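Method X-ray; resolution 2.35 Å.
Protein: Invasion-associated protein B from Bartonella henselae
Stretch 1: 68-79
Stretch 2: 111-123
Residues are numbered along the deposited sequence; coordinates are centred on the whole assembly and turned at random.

Stretch 1 68-79: ADGVVSGNLTVP
Stretch 2, residues 111-123: CIVPIVFDKNYVA

How do the two stretches lie against each other? Strand 72-78 runs antiparallel to strand 111-117, their N-to-C directions 149° apart and their axes 4.5 Å apart at closest approach. Cys111 pairs with Val78, Ile112 with Thr77, Val113 with Leu76, Pro114 with Asn75, Ile115 with Gly74, Val116 with Ser73 and Phe117 with Val72. Within the two strands the backbone is extended, phi mostly between -95 and -140 and psi between 109 and 165, apart from Pro114 (-69/139) and Gly74 (167/-142); residues 119-123 turn helical, near -60/-40, and Gly70 sits at 94/1. The contact buries 870 Å², both sides summed.

What fastens the first half of stretch 2? Cys111 N donates to Val78 O (2.9 Å) and Val78 N returns a bond to Cys111 O (2.8 Å). Cys111 (chi1 m) is covalently bonded elsewhere in the structure; its CB meets Val78 CG2 at 3.8 Å. On the opposite face Ile112 (m, m) brings CD1 to 3.6 Å from Thr77 OG1, while its CG2 lies 3.4 Å from Asn75 OD1. Val113 forms the tightest pair: Val113 N to Leu76 O is 2.6 Å and Leu76 N to Val113 O 2.7 Å. Val113 (t) shares a buried, apolar face with Leu76 (t, p) and Val78 (m); its CG2 is 4.0 Å from Val78 CG2.

How does the ladder tolerate a proline and a glycine? Pro114, C-gamma exo at -69/139, lacks an amide hydrogen, but it occupies a non-hydrogen-bonded pair, so no bond to Asn75 is lost. Its CA makes a CA-H...O contact with Gly74 O at 3.5 Å, and Asn75 (m) sets OD1 3.5 Å from the same Pro114 CA. Next, Ile115 N donates to Gly74 O and Gly74 N to Ile115 O, both at 3.0 Å. Gly74 carries no side chain on the face where Ile115 (chi1 35°, chi2 t) lies, and Ile115 CG1 comes to 3.8 Å from Asn75 N.

What closes the far end? Val116 (t), exposed, faces the same way as Ser73 (p); its CG1 lies 3.9 Å from CG2 of Val71 (p). Phe117 N donates to Val72 O at 2.8 Å, and the buried ring (m, chi2 123°) receives Val72 CG1 at its edge, 3.7 Å from Phe117 CD1. Asp118 (p) then caps the helix, its OD1 accepting from Tyr121 N at 3.0 Å. Lys119 (m, m, t, t) extends NZ to a weak hydrogen bond with Asp69 O at 3.4 Å. One turn on, Val122 (t) points toward stretch 1 and packs CG2 against Val72 CG2 at 3.9 Å.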

# COMPACT_ATOMS: atom_id res chain seq x y z
N ALA C 68 32.39 25.57 28.49
CA ALA C 68 32.77 26.93 28.91
C ALA C 68 34.22 27.09 29.37
O ALA C 68 34.80 28.17 29.23
CB ALA C 68 31.81 27.43 29.99
N ASP C 69 34.80 26.01 29.91
CA ASP C 69 36.18 26.01 30.38
C ASP C 69 37.20 25.54 29.34
O ASP C 69 38.39 25.38 29.65
CB ASP C 69 36.30 25.20 31.68
CG ASP C 69 35.89 23.75 31.51
OD1 ASP C 69 34.73 23.48 31.13
OD2 ASP C 69 36.73 22.86 31.79
N GLY C 70 36.74 25.31 28.11
CA GLY C 70 37.62 24.95 27.00
C GLY C 70 37.79 23.47 26.73
O GLY C 70 38.53 23.08 25.82
N VAL C 71 37.10 22.64 27.51
CA VAL C 71 37.16 21.18 27.34
C VAL C 71 36.13 20.70 26.30
O VAL C 71 35.01 21.22 26.22
CB VAL C 71 37.06 20.43 28.73
CG1 VAL C 71 35.72 20.67 29.42
CG2 VAL C 71 37.34 18.94 28.60
N VAL C 72 36.53 19.73 25.48
CA VAL C 72 35.67 19.15 24.46
C VAL C 72 35.10 17.80 24.95
O VAL C 72 35.86 16.89 25.27
CB VAL C 72 36.44 19.01 23.12
CG1 VAL C 72 35.68 18.17 22.12
CG2 VAL C 72 36.74 20.38 22.53
N SER C 73 33.78 17.69 25.01
CA SER C 73 33.12 16.46 25.48
C SER C 73 31.89 16.10 24.64
O SER C 73 31.37 16.93 23.90
CB SER C 73 32.74 16.58 26.96
OG SER C 73 31.61 17.41 27.15
N GLY C 74 31.44 14.86 24.77
CA GLY C 74 30.21 14.42 24.11
C GLY C 74 30.03 12.92 24.10
O GLY C 74 30.37 12.24 25.07
N ASN C 75 29.50 12.41 23.00
CA ASN C 75 29.16 10.99 22.89
C ASN C 75 29.59 10.33 21.59
O ASN C 75 29.49 10.91 20.51
CB ASN C 75 27.66 10.77 23.10
CG ASN C 75 27.23 11.02 24.54
OD1 ASN C 75 27.72 10.37 25.47
ND2 ASN C 75 26.32 11.97 24.73
N LEU C 76 30.06 9.10 21.72
CA LEU C 76 30.36 8.24 20.60
C LEU C 76 29.29 7.14 20.56
O LEU C 76 29.00 6.52 21.57
CB LEU C 76 31.76 7.64 20.77
CG LEU C 76 32.30 6.59 19.80
CD1 LEU C 76 32.62 7.19 18.45
CD2 LEU C 76 33.54 5.96 20.40
N THR C 77 28.70 6.92 19.38
CA THR C 77 27.74 5.84 19.19
C THR C 77 28.43 4.70 18.45
O THR C 77 28.97 4.91 17.37
CB THR C 77 26.49 6.32 18.41
OG1 THR C 77 25.95 7.48 19.04
CG2 THR C 77 25.43 5.23 18.38
N VAL C 78 28.43 3.52 19.05
CA VAL C 78 29.07 2.33 18.48
C VAL C 78 28.00 1.26 18.18
O VAL C 78 26.86 1.40 18.65
CB VAL C 78 30.23 1.78 19.41
CG1 VAL C 78 31.34 2.82 19.59
CG2 VAL C 78 29.70 1.30 20.75
N PRO C 79 28.33 0.22 17.39
CA PRO C 79 27.34 -0.82 17.07
C PRO C 79 26.83 -1.65 18.26
O PRO C 79 27.42 -1.64 19.33
CB PRO C 79 28.08 -1.75 16.10
CG PRO C 79 29.22 -0.97 15.60
CD PRO C 79 29.61 -0.04 16.69
N CYS C 111 25.02 1.78 20.85
CA CYS C 111 25.60 1.88 22.18
C CYS C 111 26.39 3.17 22.40
O CYS C 111 27.25 3.53 21.59
CB CYS C 111 26.44 0.65 22.49
SG CYS C 111 25.43 -0.83 22.62
N ILE C 112 26.09 3.86 23.49
CA ILE C 112 26.61 5.20 23.75
C ILE C 112 27.86 5.17 24.63
O ILE C 112 27.85 4.62 25.73
CB ILE C 112 25.52 6.12 24.37
CG1 ILE C 112 24.21 6.06 23.56
CG2 ILE C 112 26.02 7.56 24.52
CD1 ILE C 112 24.31 6.50 22.09
N VAL C 113 28.93 5.77 24.11
CA VAL C 113 30.22 5.87 24.79
C VAL C 113 30.52 7.35 25.07
O VAL C 113 30.78 8.12 24.14
CB VAL C 113 31.36 5.28 23.92
CG1 VAL C 113 32.69 5.32 24.66
CG2 VAL C 113 31.05 3.85 23.50
N PRO C 114 30.45 7.77 26.35
CA PRO C 114 30.80 9.15 26.70
C PRO C 114 32.30 9.40 26.55
O PRO C 114 33.12 8.55 26.90
CB PRO C 114 30.41 9.26 28.18
CG PRO C 114 29.59 8.06 28.47
CD PRO C 114 30.03 7.00 27.53
N ILE C 115 32.64 10.57 26.03
CA ILE C 115 34.03 10.93 25.76
C ILE C 115 34.33 12.34 26.27
O ILE C 115 33.51 13.24 26.14
CB ILE C 115 34.36 10.83 24.25
CG1 ILE C 115 33.14 11.23 23.40
CG2 ILE C 115 34.79 9.41 23.91
CD1 ILE C 115 33.44 11.70 22.01
N VAL C 116 35.50 12.49 26.89
CA VAL C 116 36.01 13.79 27.32
C VAL C 116 37.44 13.91 26.80
O VAL C 116 38.28 13.04 27.06
CB VAL C 116 35.97 13.94 28.87
CG1 VAL C 116 36.67 15.21 29.31
CG2 VAL C 116 34.53 13.94 29.39
N PHE C 117 37.71 14.99 26.07
CA PHE C 117 39.04 15.23 25.51
C PHE C 117 39.74 16.40 26.21
O PHE C 117 39.20 17.50 26.26
CB PHE C 117 38.95 15.53 24.01
CG PHE C 117 38.26 14.46 23.20
CD1 PHE C 117 37.15 14.77 22.43
CD2 PHE C 117 38.73 13.16 23.21
CE1 PHE C 117 36.52 13.79 21.68
CE2 PHE C 117 38.11 12.17 22.46
CZ PHE C 117 37.00 12.49 21.69
N ASP C 118 40.93 16.15 26.75
CA ASP C 118 41.76 17.22 27.31
C ASP C 118 42.45 18.04 26.21
O ASP C 118 42.41 17.65 25.04
CB ASP C 118 42.76 16.70 28.35
CG ASP C 118 43.65 15.57 27.84
OD1 ASP C 118 44.25 15.69 26.75
OD2 ASP C 118 43.79 14.56 28.55
N LYS C 119 43.10 19.14 26.60
CA LYS C 119 43.78 20.06 25.67
C LYS C 119 44.76 19.37 24.72
O LYS C 119 44.84 19.72 23.54
CB LYS C 119 44.52 21.17 26.44
CG LYS C 119 43.72 21.85 27.55
CD LYS C 119 42.79 22.93 27.03
CE LYS C 119 42.03 23.60 28.18
NZ LYS C 119 41.06 24.62 27.70
N ASN C 120 45.50 18.40 25.25
CA ASN C 120 46.49 17.65 24.48
C ASN C 120 45.86 16.69 23.47
O ASN C 120 46.39 16.52 22.37
CB ASN C 120 47.44 16.89 25.42
CG ASN C 120 48.06 17.79 26.48
OD1 ASN C 120 48.11 17.43 27.66
ND2 ASN C 120 48.53 18.97 26.07
N TYR C 121 44.74 16.08 23.85
CA TYR C 121 44.03 15.16 22.96
C TYR C 121 43.31 15.93 21.85
O TYR C 121 43.26 15.46 20.71
CB TYR C 121 43.04 14.29 23.74
CG TYR C 121 42.76 12.96 23.08
CD1 TYR C 121 41.88 12.86 22.01
CD2 TYR C 121 43.38 11.79 23.53
CE1 TYR C 121 41.61 11.65 21.40
CE2 TYR C 121 43.11 10.57 22.93
CZ TYR C 121 42.23 10.51 21.86
OH TYR C 121 41.97 9.31 21.26
N VAL C 122 42.76 17.09 22.20
CA VAL C 122 42.15 18.01 21.24
C VAL C 122 43.16 18.43 20.17
O VAL C 122 42.85 18.37 18.98
CB VAL C 122 41.55 19.26 21.96
CG1 VAL C 122 41.23 20.37 20.98
CG2 VAL C 122 40.30 18.88 22.75
N ALA C 123 44.37 18.79 20.59
CA ALA C 123 45.48 19.12 19.68
C ALA C 123 45.87 17.97 18.74
O ALA C 123 46.22 18.21 17.58
CB ALA C 123 46.69 19.61 20.47